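Local atomic coordinates of 5' nucleotidase family protein (Staphylococcus aureus subsp. aureus, PDB entry 4Q7F), a protein that belongs to the 5' nucleotidase family, pairing a calcineurin-like phosphoesterase domain that holds manganese and magnesium ions with a C-terminal 5'-nucleotidase domain. Residues V24-H29 with I68-F73; M347-L352 with M515-V520; E409-K414 with Y442-G447. All coordinates share one frame; numbering follows the deposited sequence.

Interaction 1: residues V24-H29 with I68-F73. With MN (manganese (II) ion), chain C; MG (magnesium ion), chain B.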
loop_
_atom_site.group_PDB
_atom_site.type_symbol
_atom_site.label_atom_id
_atom_site.label_comp_id
_atom_site.label_asym_id
_atom_site.label_seq_id
_atom_site.Cartn_x
_atom_site.Cartn_y
_atom_site.Cartn_z
ATOM N N VAL A 24 13.260 -2.053 -13.373
ATOM C CA VAL A 24 12.737 -1.875 -12.055
ATOM C C VAL A 24 11.354 -2.467 -11.883
ATOM O O VAL A 24 10.520 -2.384 -12.777
ATOM C CB VAL A 24 12.735 -0.370 -11.639
ATOM C CG1 VAL A 24 12.071 0.496 -12.699
ATOM C CG2 VAL A 24 12.055 -0.176 -10.278
ATOM N N VAL A 25 11.174 -3.131 -10.741
ATOM C CA VAL A 25 9.872 -3.590 -10.276
ATOM C C VAL A 25 9.616 -2.775 -9.014
ATOM O O VAL A 25 10.565 -2.346 -8.309
ATOM C CB VAL A 25 9.785 -5.103 -10.000
ATOM C CG1 VAL A 25 9.831 -5.866 -11.306
ATOM C CG2 VAL A 25 10.885 -5.584 -9.060
ATOM N N SER A 26 8.348 -2.504 -8.743
ATOM C CA SER A 26 7.984 -1.746 -7.556
ATOM C C SER A 26 6.667 -2.262 -7.044
ATOM O O SER A 26 5.831 -2.740 -7.823
ATOM C CB SER A 26 7.852 -0.245 -7.861
ATOM O OG SER A 26 7.668 0.524 -6.677
ATOM N N ASP A 27 6.495 -2.184 -5.730
ATOM C CA ASP A 27 5.264 -2.614 -5.091
ATOM C C ASP A 27 4.836 -4.023 -5.516
ATOM O O ASP A 27 3.691 -4.269 -5.880
ATOM C CB ASP A 27 4.169 -1.562 -5.340
ATOM C CG ASP A 27 4.572 -0.158 -4.854
ATOM O OD1 ASP A 27 5.318 0.573 -5.555
ATOM O OD2 ASP A 27 4.056 0.279 -3.799
ATOM N N VAL A 28 5.803 -4.944 -5.505
ATOM C CA VAL A 28 5.547 -6.328 -5.827
ATOM C C VAL A 28 4.595 -6.927 -4.795
ATOM O O VAL A 28 3.725 -7.769 -5.128
ATOM C CB VAL A 28 6.847 -7.109 -5.918
ATOM C CG1 VAL A 28 6.547 -8.576 -6.203
ATOM C CG2 VAL A 28 7.678 -6.481 -7.025
ATOM N N HIS A 29 4.767 -6.462 -3.556
ATOM C CA HIS A 29 3.888 -6.773 -2.440
ATOM C C HIS A 29 3.739 -8.239 -2.101
ATOM O O HIS A 29 2.676 -8.676 -1.663
ATOM C CB HIS A 29 2.510 -6.125 -2.653
ATOM C CG HIS A 29 2.444 -4.690 -2.234
ATOM N ND1 HIS A 29 2.565 -4.306 -0.920
ATOM C CD2 HIS A 29 2.203 -3.556 -2.935
ATOM C CE1 HIS A 29 2.421 -2.995 -0.826
ATOM N NE2 HIS A 29 2.205 -2.515 -2.035
ATOM N N ILE A 68 16.435 -3.612 -10.158
ATOM C CA ILE A 68 16.046 -2.870 -8.970
ATOM C C ILE A 68 14.655 -3.185 -8.449
ATOM O O ILE A 68 13.731 -3.376 -9.231
ATOM C CB ILE A 68 16.015 -1.364 -9.336
ATOM C CG1 ILE A 68 17.368 -0.942 -9.913
ATOM C CG2 ILE A 68 15.582 -0.493 -8.150
ATOM C CD1 ILE A 68 17.421 0.436 -10.528
ATOM N N ASP A 69 14.543 -3.322 -7.134
ATOM C CA ASP A 69 13.229 -3.409 -6.456
ATOM C C ASP A 69 13.019 -2.081 -5.739
ATOM O O ASP A 69 13.838 -1.673 -4.915
ATOM C CB ASP A 69 13.101 -4.572 -5.480
ATOM C CG ASP A 69 11.714 -4.598 -4.822
ATOM O OD1 ASP A 69 11.511 -3.768 -3.916
ATOM O OD2 ASP A 69 10.838 -5.421 -5.224
ATOM N N ASN A 70 11.913 -1.407 -6.015
ATOM C CA ASN A 70 11.692 -0.071 -5.450
ATOM C C ASN A 70 10.727 0.011 -4.273
ATOM O O ASN A 70 10.023 1.046 -4.084
ATOM C CB ASN A 70 11.270 0.917 -6.561
ATOM C CG ASN A 70 11.325 2.377 -6.097
ATOM O OD1 ASN A 70 12.281 2.796 -5.416
ATOM N ND2 ASN A 70 10.306 3.156 -6.450
ATOM N N GLY A 71 10.677 -1.047 -3.457
ATOM C CA GLY A 71 9.868 -0.997 -2.232
ATOM C C GLY A 71 8.514 -1.677 -2.216
ATOM O O GLY A 71 7.925 -1.968 -3.252
ATOM N N ASP A 72 8.021 -1.903 -1.005
ATOM C CA ASP A 72 6.739 -2.580 -0.778
ATOM C C ASP A 72 6.837 -3.991 -1.287
ATOM O O ASP A 72 6.024 -4.439 -2.112
ATOM C CB ASP A 72 5.543 -1.823 -1.380
ATOM C CG ASP A 72 5.024 -0.716 -0.458
ATOM O OD1 ASP A 72 5.651 -0.470 0.605
ATOM O OD2 ASP A 72 3.997 -0.087 -0.802
ATOM N N PHE A 73 7.831 -4.695 -0.767
ATOM C CA PHE A 73 8.087 -6.070 -1.147
ATOM C C PHE A 73 7.872 -7.074 -0.021
ATOM O O PHE A 73 7.793 -8.273 -0.264
ATOM C CB PHE A 73 9.537 -6.235 -1.642
ATOM C CG PHE A 73 10.593 -6.025 -0.579
ATOM C CD1 PHE A 73 11.040 -7.085 0.198
ATOM C CD2 PHE A 73 11.144 -4.778 -0.367
ATOM C CE1 PHE A 73 11.995 -6.896 1.157
ATOM C CE2 PHE A 73 12.122 -4.587 0.577
ATOM C CZ PHE A 73 12.543 -5.647 1.353
HETATM MN MN MN C . 2.501 -0.298 -2.363
HETATM MG MG MG B . 3.873 2.181 -0.556
HETATM O O HOH W 1 8.454 -4.548 -4.536
HETATM O O HOH W 2 1.843 1.720 -1.577
HETATM O O HOH W 3 0.507 -0.356 -0.956
#

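Interaction 2: residues M347-L352 with M515-V520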
loop_
_atom_site.group_PDB
_atom_site.type_symbol
_atom_site.label_atom_id
_atom_site.label_comp_id
_atom_site.label_asym_id
_atom_site.label_seq_id
_atom_site.Cartn_x
_atom_site.Cartn_y
_atom_site.Cartn_z
HETATM N N MSE A 347 -18.919 -7.161 10.303
HETATM C CA MSE A 347 -17.586 -6.704 10.688
HETATM C C MSE A 347 -17.698 -5.722 11.816
HETATM O O MSE A 347 -16.995 -5.844 12.808
HETATM C CB MSE A 347 -16.811 -6.092 9.519
HETATM C CG MSE A 347 -16.337 -7.173 8.533
HETATM SE SE MSE A 347 -14.951 -6.441 7.343
HETATM C CE MSE A 347 -16.091 -5.203 6.313
ATOM N N ASN A 348 -18.566 -4.727 11.670
ATOM C CA ASN A 348 -18.768 -3.750 12.738
ATOM C C ASN A 348 -19.251 -4.384 14.056
ATOM O O ASN A 348 -18.793 -4.004 15.126
ATOM C CB ASN A 348 -19.687 -2.625 12.277
ATOM C CG ASN A 348 -18.935 -1.552 11.510
ATOM O OD1 ASN A 348 -18.058 -0.873 12.068
ATOM N ND2 ASN A 348 -19.286 -1.363 10.249
ATOM N N TYR A 349 -20.136 -5.374 13.966
ATOM C CA TYR A 349 -20.600 -6.056 15.142
ATOM C C TYR A 349 -19.435 -6.758 15.841
ATOM O O TYR A 349 -19.309 -6.668 17.062
ATOM C CB TYR A 349 -21.723 -7.041 14.840
ATOM C CG TYR A 349 -22.216 -7.710 16.110
ATOM C CD1 TYR A 349 -22.975 -7.005 17.037
ATOM C CD2 TYR A 349 -21.893 -9.032 16.399
ATOM C CE1 TYR A 349 -23.406 -7.599 18.207
ATOM C CE2 TYR A 349 -22.323 -9.634 17.569
ATOM C CZ TYR A 349 -23.085 -8.914 18.462
ATOM O OH TYR A 349 -23.513 -9.505 19.623
ATOM N N ALA A 350 -18.559 -7.424 15.078
ATOM C CA ALA A 350 -17.421 -8.104 15.694
ATOM C C ALA A 350 -16.539 -7.114 16.456
ATOM O O ALA A 350 -16.053 -7.408 17.544
ATOM C CB ALA A 350 -16.607 -8.866 14.653
ATOM N N LEU A 351 -16.345 -5.935 15.878
ATOM C CA LEU A 351 -15.535 -4.902 16.504
ATOM C C LEU A 351 -16.229 -4.322 17.754
ATOM O O LEU A 351 -15.587 -4.075 18.784
ATOM C CB LEU A 351 -15.213 -3.795 15.495
ATOM C CG LEU A 351 -14.292 -4.150 14.334
ATOM C CD1 LEU A 351 -14.241 -2.987 13.344
ATOM C CD2 LEU A 351 -12.891 -4.546 14.779
ATOM N N LEU A 352 -17.533 -4.099 17.671
ATOM C CA LEU A 352 -18.262 -3.612 18.838
ATOM C C LEU A 352 -18.188 -4.617 19.994
ATOM O O LEU A 352 -17.975 -4.227 21.129
ATOM C CB LEU A 352 -19.709 -3.287 18.500
ATOM C CG LEU A 352 -19.853 -2.036 17.632
ATOM C CD1 LEU A 352 -21.249 -1.951 17.050
ATOM C CD2 LEU A 352 -19.500 -0.775 18.401
HETATM N N MSE A 515 -24.541 -17.441 14.830
HETATM C CA MSE A 515 -24.394 -16.224 14.030
HETATM C C MSE A 515 -25.641 -15.390 13.977
HETATM O O MSE A 515 -26.116 -15.029 12.897
HETATM C CB MSE A 515 -23.966 -16.587 12.605
HETATM C CG MSE A 515 -22.566 -17.194 12.566
HETATM SE SE MSE A 515 -21.187 -15.831 12.977
HETATM C CE MSE A 515 -21.570 -14.567 11.510
ATOM N N ARG A 516 -26.194 -15.086 15.145
ATOM C CA ARG A 516 -27.364 -14.224 15.226
ATOM C C ARG A 516 -26.802 -12.825 15.441
ATOM O O ARG A 516 -26.537 -12.418 16.568
ATOM C CB ARG A 516 -28.275 -14.650 16.368
ATOM C CG ARG A 516 -28.730 -16.098 16.262
ATOM C CD ARG A 516 -29.843 -16.399 17.249
ATOM N NE ARG A 516 -31.023 -15.578 16.969
ATOM C CZ ARG A 516 -32.143 -15.588 17.689
ATOM N NH1 ARG A 516 -33.153 -14.794 17.346
ATOM N NH2 ARG A 516 -32.259 -16.380 18.747
ATOM N N ILE A 517 -26.608 -12.102 14.342
ATOM C CA ILE A 517 -25.984 -10.779 14.378
ATOM C C ILE A 517 -27.009 -9.651 14.483
ATOM O O ILE A 517 -27.883 -9.541 13.634
ATOM C CB ILE A 517 -25.129 -10.544 13.105
ATOM C CG1 ILE A 517 -24.246 -11.767 12.787
ATOM C CG2 ILE A 517 -24.291 -9.280 13.242
ATOM C CD1 ILE A 517 -23.388 -12.245 13.940
ATOM N N PRO A 518 -26.920 -8.819 15.536
ATOM C CA PRO A 518 -27.865 -7.702 15.621
ATOM C C PRO A 518 -27.534 -6.622 14.596
ATOM O O PRO A 518 -26.395 -6.559 14.110
ATOM C CB PRO A 518 -27.677 -7.173 17.047
ATOM C CG PRO A 518 -26.369 -7.674 17.494
ATOM C CD PRO A 518 -26.142 -8.977 16.775
ATOM N N GLN A 519 -28.508 -5.777 14.278
ATOM C CA GLN A 519 -28.289 -4.735 13.296
ATOM C C GLN A 519 -27.639 -3.514 13.945
ATOM O O GLN A 519 -28.295 -2.744 14.642
ATOM C CB GLN A 519 -29.594 -4.341 12.593
ATOM C CG GLN A 519 -29.358 -3.544 11.306
ATOM C CD GLN A 519 -28.627 -4.360 10.231
ATOM O OE1 GLN A 519 -28.834 -5.579 10.102
ATOM N NE2 GLN A 519 -27.781 -3.689 9.448
ATOM N N VAL A 520 -26.348 -3.351 13.707
ATOM C CA VAL A 520 -25.583 -2.225 14.251
ATOM C C VAL A 520 -25.243 -1.164 13.195
ATOM O O VAL A 520 -24.876 -0.044 13.545
ATOM C CB VAL A 520 -24.299 -2.699 14.956
ATOM C CG1 VAL A 520 -24.659 -3.596 16.136
ATOM C CG2 VAL A 520 -23.356 -3.409 13.983
#

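Interaction 3: residues E409-K414 with Y442-G447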
loop_
_atom_site.group_PDB
_atom_site.type_symbol
_atom_site.label_atom_id
_atom_site.label_comp_id
_atom_site.label_asym_id
_atom_site.label_seq_id
_atom_site.Cartn_x
_atom_site.Cartn_y
_atom_site.Cartn_z
ATOM N N GLU A 409 -17.186 12.289 2.149
ATOM C CA GLU A 409 -16.480 12.925 1.022
ATOM C C GLU A 409 -16.245 11.932 -0.118
ATOM O O GLU A 409 -15.949 12.326 -1.240
ATOM C CB GLU A 409 -15.121 13.479 1.452
ATOM C CG GLU A 409 -15.202 14.627 2.435
ATOM C CD GLU A 409 -13.842 15.074 2.914
ATOM O OE1 GLU A 409 -12.811 14.679 2.280
ATOM O OE2 GLU A 409 -13.788 15.796 3.929
ATOM N N TYR A 410 -16.353 10.645 0.206
ATOM C CA TYR A 410 -16.214 9.553 -0.756
ATOM C C TYR A 410 -17.248 9.623 -1.863
ATOM O O TYR A 410 -17.017 9.124 -2.933
ATOM C CB TYR A 410 -16.402 8.215 -0.026
ATOM C CG TYR A 410 -16.343 7.000 -0.898
ATOM C CD1 TYR A 410 -15.132 6.566 -1.427
ATOM C CD2 TYR A 410 -17.477 6.250 -1.167
ATOM C CE1 TYR A 410 -15.056 5.435 -2.203
ATOM C CE2 TYR A 410 -17.404 5.121 -1.955
ATOM C CZ TYR A 410 -16.193 4.725 -2.471
ATOM O OH TYR A 410 -16.134 3.596 -3.242
ATOM N N PHE A 411 -18.398 10.234 -1.596
ATOM C CA PHE A 411 -19.462 10.299 -2.566
ATOM C C PHE A 411 -19.546 11.629 -3.305
ATOM O O PHE A 411 -19.066 12.664 -2.839
ATOM C CB PHE A 411 -20.831 10.068 -1.895
ATOM C CG PHE A 411 -20.968 8.735 -1.212
ATOM C CD1 PHE A 411 -21.180 7.584 -1.943
ATOM C CD2 PHE A 411 -20.926 8.645 0.165
ATOM C CE1 PHE A 411 -21.310 6.357 -1.315
ATOM C CE2 PHE A 411 -21.053 7.426 0.800
ATOM C CZ PHE A 411 -21.245 6.281 0.063
ATOM N N ASP A 412 -20.154 11.559 -4.489
ATOM C CA ASP A 412 -20.447 12.723 -5.297
ATOM C C ASP A 412 -21.723 12.372 -6.054
ATOM O O ASP A 412 -22.237 11.272 -5.918
ATOM C CB ASP A 412 -19.307 13.068 -6.252
ATOM C CG ASP A 412 -19.531 14.392 -6.965
ATOM O OD1 ASP A 412 -20.394 15.199 -6.507
ATOM O OD2 ASP A 412 -18.862 14.629 -7.992
ATOM N N VAL A 413 -22.266 13.316 -6.801
ATOM C CA VAL A 413 -23.462 13.071 -7.582
ATOM C C VAL A 413 -23.124 13.209 -9.065
ATOM O O VAL A 413 -22.556 14.206 -9.481
ATOM C CB VAL A 413 -24.587 14.069 -7.218
ATOM C CG1 VAL A 413 -25.779 13.926 -8.159
ATOM C CG2 VAL A 413 -25.007 13.879 -5.768
ATOM N N LYS A 414 -23.460 12.183 -9.839
ATOM C CA LYS A 414 -23.274 12.186 -11.298
ATOM C C LYS A 414 -24.645 11.928 -11.861
ATOM O O LYS A 414 -25.250 10.885 -11.590
ATOM C CB LYS A 414 -22.283 11.114 -11.736
ATOM C CG LYS A 414 -20.877 11.360 -11.222
ATOM C CD LYS A 414 -19.967 10.166 -11.498
ATOM C CE LYS A 414 -18.673 10.253 -10.704
ATOM N NZ LYS A 414 -17.892 8.984 -10.793
ATOM N N TYR A 442 -27.073 7.334 10.878
ATOM C CA TYR A 442 -26.862 8.636 10.226
ATOM C C TYR A 442 -27.356 8.662 8.790
ATOM O O TYR A 442 -27.603 7.634 8.161
ATOM C CB TYR A 442 -25.365 8.999 10.256
ATOM C CG TYR A 442 -24.453 7.913 9.701
ATOM C CD1 TYR A 442 -24.100 6.810 10.479
ATOM C CD2 TYR A 442 -23.913 7.998 8.411
ATOM C CE1 TYR A 442 -23.266 5.807 9.975
ATOM C CE2 TYR A 442 -23.082 7.001 7.912
ATOM C CZ TYR A 442 -22.757 5.908 8.701
ATOM O OH TYR A 442 -21.919 4.911 8.202
ATOM N N THR A 443 -27.484 9.877 8.282
ATOM C CA THR A 443 -27.948 10.140 6.962
ATOM C C THR A 443 -26.894 11.011 6.305
ATOM O O THR A 443 -26.457 12.016 6.888
ATOM C CB THR A 443 -29.265 10.954 6.980
ATOM O OG1 THR A 443 -30.294 10.212 7.646
ATOM C CG2 THR A 443 -29.711 11.265 5.556
ATOM N N ILE A 444 -26.440 10.598 5.125
ATOM C CA ILE A 444 -25.491 11.380 4.350
ATOM C C ILE A 444 -26.233 12.009 3.180
ATOM O O ILE A 444 -26.893 11.306 2.431
ATOM C CB ILE A 444 -24.327 10.513 3.817
ATOM C CG1 ILE A 444 -23.440 10.020 4.972
ATOM C CG2 ILE A 444 -23.501 11.335 2.855
ATOM C CD1 ILE A 444 -22.341 9.023 4.543
ATOM N N HIS A 445 -26.133 13.328 3.044
ATOM C CA HIS A 445 -26.747 14.085 1.948
ATOM C C HIS A 445 -25.633 14.523 1.007
ATOM O O HIS A 445 -25.010 15.555 1.218
ATOM C CB HIS A 445 -27.493 15.310 2.481
ATOM C CG HIS A 445 -28.760 14.976 3.198
ATOM N ND1 HIS A 445 -29.940 14.740 2.534
ATOM C CD2 HIS A 445 -29.036 14.824 4.513
ATOM C CE1 HIS A 445 -30.892 14.458 3.403
ATOM N NE2 HIS A 445 -30.371 14.515 4.612
ATOM N N VAL A 446 -25.413 13.749 -0.048
ATOM C CA VAL A 446 -24.275 13.974 -0.975
ATOM C C VAL A 446 -24.376 15.306 -1.744
ATOM O O VAL A 446 -23.377 15.897 -2.067
ATOM C CB VAL A 446 -24.101 12.771 -1.924
ATOM C CG1 VAL A 446 -22.810 12.898 -2.743
ATOM C CG2 VAL A 446 -24.070 11.480 -1.103
ATOM N N GLY A 447 -25.584 15.799 -1.960
ATOM C CA GLY A 447 -25.761 17.069 -2.667
ATOM C C GLY A 447 -25.318 18.292 -1.861
ATOM O O GLY A 447 -25.232 19.386 -2.402
#

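Interaction 1: residues V24-H29 with I68-F73
The two-metal site of a calcineurin-like phosphoesterase domain takes Asp27, His29 and Asp72 from loops that follow the parallel strands 19-25 and 65-69. Asp72 OD2 bridges the metals, 2.2 Å from manganese and 2.3 Å from magnesium, while Asp27 OD2 and His29 NE2 bind manganese. This shared ion holds Asp27 OD2 and Asp72 OD2 3.0 Å apart; the two carboxylates run side by side with their planes nearly perpendicular (87°). Asp72 CB lies over one face of the His29 ring, toward its rim, in a CH-pi contact 3.7 Å from the centroid. Ser26 OG donates to Asp27 OD1 (2.6 Å) on the anti side, 30° out of the carboxylate plane. Backbone pairing runs from Val25 N to Ile68 O and from Asn70 N to Val25 O, then continues beyond the strands through Asp27 N to Gly71 O (2.9 Å) and His29 N to Asp72 O (2.8 Å). His29 ND1 is anchored by Gln75 O, and His110 is another polar partner of Asp72. His249 joins the manganese shell; Asn109, His207 and His247 bind magnesium. The strands belong to a beta-alpha-beta unit with helix 48-59, and Val24 and Ile68 pack against Ile244 of strand 242-244.

Interaction 2: residues M347-L352 with M515-V520
Tyr349 on helix 342-355 lies against Ile517, Pro518 and Val520 of the loop that precedes strand 522-526. The aromatic part of the contact is a CH-pi approach: Pro518 CD sits over one face of the Tyr349 ring, 3.6 Å from its centroid and displaced toward the rim. Pro518 CG is modelled too close to the ring, which leaves the fine placement of the proline doubtful. Aliphatic contacts add to it. Ile517 CG2 meets Tyr349 CB at 3.8 Å, its side chain slanting across the tyrosine, and Val520 CG1 reaches the ring edge, 3.9 Å from Tyr349 CD1. Tyr349 CG stands anti to the backbone N (chi1 -178°), on a CB that itself points toward the loop. One helical turn on, Leu352 and Val520 meet tip to tip, Leu352 CD1 being 3.8 Å from Val520 CB. Val520 CG2 turns instead to the helix backbone, 3.8 Å from Tyr349 N. Hydrogen bonds to the loop come from one turn earlier in the same helix, where the Asn345 side chain bonds Val520 N and Pro518 O. Asn348 and Leu352 of helix 342-355 also touch Ala360 of strand 359-363, while Ile517 packs on Phe508 of helix 501-511.

Interaction 3: residues E409-K414 with Y442-G447
Val446 is the bump of this contact, and the hollow that takes it lies between Phe411 and Val413, two residues of strand 411-414 whose side chains both leave the backbone toward the 442-447 segment. Asp412, between them, points its side chain the other way, so its main chain forms the floor of the hollow. Val446 CG1 presses on that floor, 3.4 Å from Asp412 N. The Phe411 wall is shared by both Val446 methyls, CG1 and CG2 each lying 3.6 Å from Phe411 CB. The other wall is Val413 CG2, at 3.9 Å from Val446 CG1. Val446 CG1 stands anti to its backbone N (chi1 -172°) and CG2 anti to its carbonyl carbon, and it is CG1 that reaches all three surfaces. The side chains of Phe411 and Val446 cross at about a right angle, the valine methyls against Phe411 CB; Ile444 comes obliquely to the CE2 side of the ring. There the touch is looser: Phe411 CE2 and Ile444 CD1 are 4.3 Å apart. Tyr410 CD2 lies 3.8 Å above one face of the Phe411 ring, over its centre, and the ring of Tyr434 also meets that of Phe411 edge-to-face. Gly447 continues past the valine, its N 4.3 Å from Val413 CG2. No hydrogen bond joins the two segments; the side-chain contacts are apolar, and Phe411 O is bonded instead by Arg453. Val525 of strand 522-526 touches Phe411, Ile444 and Val446, and Val418 touches both Phe411 and Val446. The arrangement is that of a beta-hairpin, strands 411-414 and 417-420, packed through its hydrophobic side chains against the mixed sheet that contains strands 441-445 and 522-526 in the C-terminal domain of this 5'-nucleotidase family protein.

In the fold
Interaction 1 is fully buried in the phosphoesterase part, whereas interaction 2 lies at the surface and interaction 3 is partly buried, both toward the C-terminal region. Their centres lie about 38 and 36 Å from that of interaction 1. The chemistry follows place: backbone hydrogen bonds and metal-bound carboxylates hold the loops of 24-29 and 68-73, while the other two contacts have no hydrogen bond between their segments and rely on aromatic and aliphatic fit. Interactions 2 and 3 come within about 7 Å at their nearest atoms without touching. Strand 522-526 connects them: it follows the loop of 515-520, pairs with strand 441-445 and packs on interaction 3 through Val525.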